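Local coordinates for protein regulator of nonsense transcripts 2 (Homo sapiens, PDB 4CEK) that takes part in nonsense-mediated mRNA decay as the factor UPF2, of which this chain is the second of three MIF4G domains, at residues A[125-135]-A[165-175]. Sequence-based numbering, arbitrary orientation.
Sequences LPNCVNRDLID and RLDLLPFYARL
The F171 ring lies with one face against the backbone of V129 and N130, V129 C sitting 3.8 Å above the ring plane towards the rim. F171 CZ comes within 3.4 Å of V129 O. Y172 meets the other segment edge-on instead: L125 O is in the plane of its ring, L168 CB covers one face from the same segment as Y172, and the hydroxyl packs beside L125 CB. The guanidinium of R165 carries L168 CG over one face and V129 CG1 at its edge. Bent twice along its length, at chi2 and chi3, the R165 chain folds back so that NH1 and NH2 both reach P126 O, each at 3.1 Å, whereas NE and NH2 hold the carboxylate of D167 side-on. With an alanine at R165, P126 O is likely to lose both donors and D167 its salt-bridge partner. At the other end R174 grips D135 side-on, NE to OD1 and a nearly straight NH2 bond of 2.8 Å to the syn lone pair of OD2. R131 CG lies over a face of the same guanidinium, the two guanidinium planes 83° apart; backbone carbonyls of F17, N16 and N20 also accept from R174. Between these polar ends I134 is a knob among F171, Y172, R174 and L175. The axes of the helical pieces 131-135 and 169-175, in helices 131-144 and 169-179, approach to 9.6 Å and cross at -40°, a pairing in keeping with the all-helical MIF4G fold; helix 148-159 packs on L125 and Y172, and the F17 ring meets F171 nearly perpendicularly.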
ATOM      1  N   LEU A 125     -16.108   2.083   5.240  1.00 49.41           N
ATOM      2  CA  LEU A 125     -15.021   1.759   4.333  1.00 46.48           C
ATOM      3  C   LEU A 125     -14.639   0.280   4.314  1.00 43.31           C
ATOM      4  O   LEU A 125     -14.468  -0.280   3.223  1.00 38.75           O
ATOM      5  CB  LEU A 125     -13.771   2.618   4.633  1.00 48.40           C
ATOM      6  CG  LEU A 125     -13.720   3.940   3.863  1.00 47.90           C
ATOM      7  CD1 LEU A 125     -12.465   4.731   4.211  1.00 43.20           C
ATOM      8  CD2 LEU A 125     -13.848   3.648   2.368  1.00 45.75           C
ATOM      9  N   PRO A 126     -14.512  -0.348   5.501  1.00 42.76           N
ATOM     10  CA  PRO A 126     -14.167  -1.759   5.582  1.00 46.17           C
ATOM     11  C   PRO A 126     -15.165  -2.688   4.919  1.00 49.97           C
ATOM     12  O   PRO A 126     -14.868  -3.891   4.773  1.00 62.04           O
ATOM     13  CB  PRO A 126     -14.139  -2.042   7.087  1.00 48.00           C
ATOM     14  CG  PRO A 126     -13.950  -0.715   7.734  1.00 46.93           C
ATOM     15  CD  PRO A 126     -14.635   0.260   6.839  1.00 43.69           C
ATOM     16  N   ASN A 127     -16.333  -2.163   4.543  1.00 47.45           N
ATOM     17  CA  ASN A 127     -17.328  -2.949   3.800  1.00 50.57           C
ATOM     18  C   ASN A 127     -17.254  -2.765   2.309  1.00 47.81           C
ATOM     19  O   ASN A 127     -17.965  -3.447   1.599  1.00 53.64           O
ATOM     20  CB  ASN A 127     -18.755  -2.613   4.251  1.00 55.74           C
ATOM     21  CG  ASN A 127     -18.990  -2.906   5.718  1.00 55.46           C
ATOM     22  OD1 ASN A 127     -18.202  -3.583   6.362  1.00 62.69           O
ATOM     23  ND2 ASN A 127     -20.071  -2.387   6.248  1.00 63.76           N
ATOM     24  N   CYS A 128     -16.412  -1.849   1.818  1.00 48.36           N
ATOM     25  CA  CYS A 128     -16.342  -1.591   0.373  1.00 46.67           C
ATOM     26  C   CYS A 128     -15.421  -2.593  -0.281  1.00 45.40           C
ATOM     27  O   CYS A 128     -14.347  -2.263  -0.748  1.00 45.89           O
ATOM     28  CB  CYS A 128     -15.912  -0.149   0.082  1.00 49.09           C
ATOM     29  SG  CYS A 128     -17.094   1.099   0.696  1.00 52.89           S
ATOM     30  N   VAL A 129     -15.879  -3.838  -0.320  1.00 47.68           N
ATOM     31  CA  VAL A 129     -15.084  -4.955  -0.824  1.00 46.76           C
ATOM     32  C   VAL A 129     -15.267  -5.268  -2.337  1.00 44.78           C
ATOM     33  O   VAL A 129     -14.886  -6.336  -2.774  1.00 51.97           O
ATOM     34  CB  VAL A 129     -15.304  -6.230   0.045  1.00 47.81           C
ATOM     35  CG1 VAL A 129     -14.797  -6.001   1.452  1.00 47.63           C
ATOM     36  CG2 VAL A 129     -16.776  -6.624   0.107  1.00 48.58           C
ATOM     37  N   ASN A 130     -15.784  -4.350  -3.154  1.00 43.14           N
ATOM     38  CA  ASN A 130     -15.631  -4.513  -4.637  1.00 43.06           C
ATOM     39  C   ASN A 130     -15.405  -3.193  -5.370  1.00 42.23           C
ATOM     40  O   ASN A 130     -15.499  -2.133  -4.780  1.00 42.26           O
ATOM     41  CB  ASN A 130     -16.782  -5.308  -5.293  1.00 46.67           C
ATOM     42  CG  ASN A 130     -18.147  -4.580  -5.266  1.00 51.65           C
ATOM     43  OD1 ASN A 130     -18.308  -3.470  -4.757  1.00 52.85           O
ATOM     44  ND2 ASN A 130     -19.136  -5.231  -5.829  1.00 55.18           N
ATOM     45  N   ARG A 131     -15.063  -3.295  -6.646  1.00 45.15           N
ATOM     46  CA  ARG A 131     -14.742  -2.167  -7.495  1.00 49.09           C
ATOM     47  C   ARG A 131     -15.854  -1.107  -7.533  1.00 51.99           C
ATOM     48  O   ARG A 131     -15.592   0.085  -7.404  1.00 53.13           O
ATOM     49  CB  ARG A 131     -14.468  -2.705  -8.900  1.00 54.25           C
ATOM     50  CG  ARG A 131     -13.971  -1.690  -9.910  1.00 60.74           C
ATOM     51  CD  ARG A 131     -14.221  -2.161 -11.341  1.00 66.83           C
ATOM     52  NE  ARG A 131     -13.596  -1.277 -12.328  1.00 72.29           N
ATOM     53  CZ  ARG A 131     -13.663  -1.444 -13.648  1.00 78.77           C
ATOM     54  NH1 ARG A 131     -14.343  -2.475 -14.167  1.00 78.35           N
ATOM     55  NH2 ARG A 131     -13.043  -0.574 -14.453  1.00 78.59           N
ATOM     56  N   ASP A 132     -17.102  -1.538  -7.693  1.00 57.51           N
ATOM     57  CA  ASP A 132     -18.224  -0.593  -7.730  1.00 53.18           C
ATOM     58  C   ASP A 132     -18.436   0.072  -6.378  1.00 47.14           C
ATOM     59  O   ASP A 132     -18.582   1.299  -6.310  1.00 49.13           O
ATOM     60  CB  ASP A 132     -19.520  -1.274  -8.223  1.00 58.01           C
ATOM     61  CG  ASP A 132     -19.398  -1.801  -9.660  1.00 64.14           C
ATOM     62  OD1 ASP A 132     -18.691  -1.194 -10.503  1.00 66.88           O
ATOM     63  OD2 ASP A 132     -20.013  -2.841  -9.950  1.00 76.31           O
ATOM     64  N   LEU A 133     -18.457  -0.705  -5.299  1.00 42.77           N
ATOM     65  CA  LEU A 133     -18.596  -0.092  -3.961  1.00 48.00           C
ATOM     66  C   LEU A 133     -17.503   0.976  -3.653  1.00 49.62           C
ATOM     67  O   LEU A 133     -17.803   1.992  -3.047  1.00 51.85           O
ATOM     68  CB  LEU A 133     -18.590  -1.141  -2.842  1.00 47.04           C
ATOM     69  CG  LEU A 133     -19.855  -1.922  -2.411  1.00 52.70           C
ATOM     70  CD1 LEU A 133     -19.433  -2.908  -1.311  1.00 50.75           C
ATOM     71  CD2 LEU A 133     -21.003  -1.024  -1.904  1.00 46.92           C
ATOM     72  N   ILE A 134     -16.247   0.746  -4.048  1.00 49.23           N
ATOM     73  CA  ILE A 134     -15.146   1.639  -3.607  1.00 50.23           C
ATOM     74  C   ILE A 134     -15.161   2.917  -4.457  1.00 47.63           C
ATOM     75  O   ILE A 134     -14.884   3.993  -3.943  1.00 45.26           O
ATOM     76  CB  ILE A 134     -13.740   0.939  -3.582  1.00 44.84           C
ATOM     77  CG1 ILE A 134     -12.763   1.662  -2.640  1.00 44.37           C
ATOM     78  CG2 ILE A 134     -13.130   0.874  -4.968  1.00 39.83           C
ATOM     79  CD1 ILE A 134     -13.061   1.511  -1.156  1.00 40.21           C
ATOM     80  N   ASP A 135     -15.518   2.793  -5.735  1.00 47.93           N
ATOM     81  CA  ASP A 135     -15.736   3.962  -6.603  1.00 48.21           C
ATOM     82  C   ASP A 135     -16.895   4.849  -6.097  1.00 53.88           C
ATOM     83  O   ASP A 135     -16.795   6.071  -6.114  1.00 54.65           O
ATOM     84  CB  ASP A 135     -15.974   3.523  -8.059  1.00 50.11           C
ATOM     85  CG  ASP A 135     -14.680   2.988  -8.754  1.00 50.63           C
ATOM     86  OD1 ASP A 135     -13.600   3.044  -8.136  1.00 47.11           O
ATOM     87  OD2 ASP A 135     -14.739   2.521  -9.925  1.00 47.48           O
ATOM     88  N   ARG A 165      -7.486  -7.802   7.541  1.00 50.12           N
ATOM     89  CA  ARG A 165      -8.232  -7.431   6.347  1.00 48.16           C
ATOM     90  C   ARG A 165      -7.306  -7.030   5.207  1.00 47.28           C
ATOM     91  O   ARG A 165      -7.478  -5.994   4.589  1.00 48.08           O
ATOM     92  CB  ARG A 165      -9.191  -6.268   6.639  1.00 50.09           C
ATOM     93  CG  ARG A 165     -10.273  -6.562   7.697  1.00 48.65           C
ATOM     94  CD  ARG A 165     -11.272  -7.645   7.257  1.00 46.20           C
ATOM     95  NE  ARG A 165     -11.799  -7.431   5.913  1.00 43.39           N
ATOM     96  CZ  ARG A 165     -12.789  -6.596   5.615  1.00 44.60           C
ATOM     97  NH1 ARG A 165     -13.389  -5.872   6.571  1.00 47.02           N
ATOM     98  NH2 ARG A 165     -13.189  -6.479   4.360  1.00 41.84           N
ATOM     99  N   LEU A 166      -6.338  -7.876   4.908  1.00 47.72           N
ATOM    100  CA  LEU A 166      -5.502  -7.700   3.731  1.00 48.82           C
ATOM    101  C   LEU A 166      -6.287  -7.506   2.457  1.00 47.50           C
ATOM    102  O   LEU A 166      -5.765  -6.918   1.492  1.00 49.37           O
ATOM    103  CB  LEU A 166      -4.597  -8.928   3.528  1.00 51.15           C
ATOM    104  CG  LEU A 166      -3.474  -9.176   4.556  1.00 53.37           C
ATOM    105  CD1 LEU A 166      -2.461 -10.178   3.974  1.00 45.41           C
ATOM    106  CD2 LEU A 166      -2.829  -7.854   5.009  1.00 44.81           C
ATOM    107  N   ASP A 167      -7.508  -8.048   2.422  1.00 43.32           N
ATOM    108  CA  ASP A 167      -8.384  -7.965   1.228  1.00 42.18           C
ATOM    109  C   ASP A 167      -8.790  -6.525   0.861  1.00 39.88           C
ATOM    110  O   ASP A 167      -9.110  -6.236  -0.295  1.00 37.41           O
ATOM    111  CB  ASP A 167      -9.653  -8.807   1.439  1.00 41.52           C
ATOM    112  CG  ASP A 167     -10.468  -8.364   2.669  1.00 44.67           C
ATOM    113  OD1 ASP A 167      -9.900  -8.285   3.791  1.00 45.61           O
ATOM    114  OD2 ASP A 167     -11.685  -8.098   2.519  1.00 49.66           O
ATOM    115  N   LEU A 168      -8.779  -5.636   1.855  1.00 40.33           N
ATOM    116  CA  LEU A 168      -9.078  -4.203   1.647  1.00 42.78           C
ATOM    117  C   LEU A 168      -7.984  -3.415   0.906  1.00 39.76           C
ATOM    118  O   LEU A 168      -8.274  -2.495   0.148  1.00 38.32           O
ATOM    119  CB  LEU A 168      -9.358  -3.533   2.982  1.00 43.08           C
ATOM    120  CG  LEU A 168     -10.613  -4.025   3.719  1.00 44.50           C
ATOM    121  CD1 LEU A 168     -10.727  -3.318   5.072  1.00 38.87           C
ATOM    122  CD2 LEU A 168     -11.841  -3.813   2.859  1.00 40.43           C
ATOM    123  N   LEU A 169      -6.733  -3.814   1.060  1.00 36.40           N
ATOM    124  CA  LEU A 169      -5.633  -3.010   0.508  1.00 33.29           C
ATOM    125  C   LEU A 169      -5.798  -2.601  -0.934  1.00 32.17           C
ATOM    126  O   LEU A 169      -5.455  -1.482  -1.285  1.00 34.46           O
ATOM    127  CB  LEU A 169      -4.294  -3.741   0.666  1.00 31.57           C
ATOM    128  CG  LEU A 169      -3.904  -4.004   2.118  1.00 29.57           C
ATOM    129  CD1 LEU A 169      -2.561  -4.727   2.219  1.00 27.39           C
ATOM    130  CD2 LEU A 169      -3.947  -2.724   2.909  1.00 26.54           C
ATOM    131  N   PRO A 170      -6.248  -3.515  -1.814  1.00 33.16           N
ATOM    132  CA  PRO A 170      -6.342  -3.082  -3.222  1.00 32.98           C
ATOM    133  C   PRO A 170      -7.436  -2.027  -3.437  1.00 36.04           C
ATOM    134  O   PRO A 170      -7.329  -1.179  -4.342  1.00 35.89           O
ATOM    135  CB  PRO A 170      -6.742  -4.369  -3.979  1.00 32.77           C
ATOM    136  CG  PRO A 170      -6.396  -5.486  -3.063  1.00 31.94           C
ATOM    137  CD  PRO A 170      -6.441  -4.968  -1.661  1.00 33.31           C
ATOM    138  N   PHE A 171      -8.500  -2.122  -2.642  1.00 35.61           N
ATOM    139  CA  PHE A 171      -9.631  -1.198  -2.780  1.00 38.99           C
ATOM    140  C   PHE A 171      -9.207   0.168  -2.200  1.00 39.06           C
ATOM    141  O   PHE A 171      -9.347   1.229  -2.868  1.00 33.40           O
ATOM    142  CB  PHE A 171     -10.888  -1.820  -2.145  1.00 38.93           C
ATOM    143  CG  PHE A 171     -11.255  -3.159  -2.770  1.00 40.87           C
ATOM    144  CD1 PHE A 171     -11.650  -3.237  -4.104  1.00 43.13           C
ATOM    145  CD2 PHE A 171     -11.132  -4.354  -2.045  1.00 47.29           C
ATOM    146  CE1 PHE A 171     -11.916  -4.476  -4.709  1.00 48.04           C
ATOM    147  CE2 PHE A 171     -11.403  -5.594  -2.639  1.00 43.69           C
ATOM    148  CZ  PHE A 171     -11.803  -5.652  -3.963  1.00 44.36           C
ATOM    149  N   TYR A 172      -8.620   0.121  -1.002  1.00 31.08           N
ATOM    150  CA  TYR A 172      -8.049   1.300  -0.402  1.00 32.13           C
ATOM    151  C   TYR A 172      -7.049   2.011  -1.305  1.00 33.29           C
ATOM    152  O   TYR A 172      -7.096   3.230  -1.430  1.00 35.88           O
ATOM    153  CB  TYR A 172      -7.459   0.966   0.937  1.00 31.03           C
ATOM    154  CG  TYR A 172      -8.506   0.781   2.007  1.00 31.31           C
ATOM    155  CD1 TYR A 172      -9.872   0.625   1.695  1.00 33.21           C
ATOM    156  CD2 TYR A 172      -8.139   0.756   3.340  1.00 32.23           C
ATOM    157  CE1 TYR A 172     -10.826   0.470   2.700  1.00 34.44           C
ATOM    158  CE2 TYR A 172      -9.071   0.598   4.344  1.00 32.46           C
ATOM    159  CZ  TYR A 172     -10.413   0.460   4.036  1.00 35.41           C
ATOM    160  OH  TYR A 172     -11.311   0.305   5.088  1.00 34.38           O
ATOM    161  N   ALA A 173      -6.209   1.273  -2.001  1.00 34.06           N
ATOM    162  CA  ALA A 173      -5.347   1.899  -2.991  1.00 31.73           C
ATOM    163  C   ALA A 173      -6.136   2.512  -4.153  1.00 32.04           C
ATOM    164  O   ALA A 173      -5.742   3.547  -4.698  1.00 32.78           O
ATOM    165  CB  ALA A 173      -4.303   0.915  -3.519  1.00 30.25           C
ATOM    166  N   ARG A 174      -7.194   1.842  -4.602  1.00 34.96           N
ATOM    167  CA  ARG A 174      -8.010   2.376  -5.713  1.00 34.54           C
ATOM    168  C   ARG A 174      -8.656   3.725  -5.328  1.00 33.11           C
ATOM    169  O   ARG A 174      -8.622   4.674  -6.102  1.00 34.08           O
ATOM    170  CB  ARG A 174      -9.104   1.392  -6.153  1.00 36.96           C
ATOM    171  CG  ARG A 174      -9.545   1.614  -7.604  1.00 40.98           C
ATOM    172  CD  ARG A 174     -10.588   0.608  -8.041  1.00 40.99           C
ATOM    173  NE  ARG A 174     -11.550   1.159  -9.009  1.00 43.10           N
ATOM    174  CZ  ARG A 174     -11.413   1.183 -10.333  1.00 47.59           C
ATOM    175  NH1 ARG A 174     -10.343   0.676 -10.924  1.00 53.07           N
ATOM    176  NH2 ARG A 174     -12.368   1.717 -11.089  1.00 51.47           N
ATOM    177  N   LEU A 175      -9.229   3.782  -4.132  1.00 30.32           N
ATOM    178  CA  LEU A 175      -9.787   5.010  -3.564  1.00 34.55           C
ATOM    179  C   LEU A 175      -8.772   6.142  -3.679  1.00 39.79           C
ATOM    180  O   LEU A 175      -9.039   7.152  -4.325  1.00 40.18           O
ATOM    181  CB  LEU A 175     -10.158   4.801  -2.081  1.00 34.36           C
ATOM    182  CG  LEU A 175     -10.979   5.912  -1.399  1.00 37.00           C
ATOM    183  CD1 LEU A 175     -12.264   6.217  -2.182  1.00 36.51           C
ATOM    184  CD2 LEU A 175     -11.304   5.472   0.011  1.00 34.43           C
TER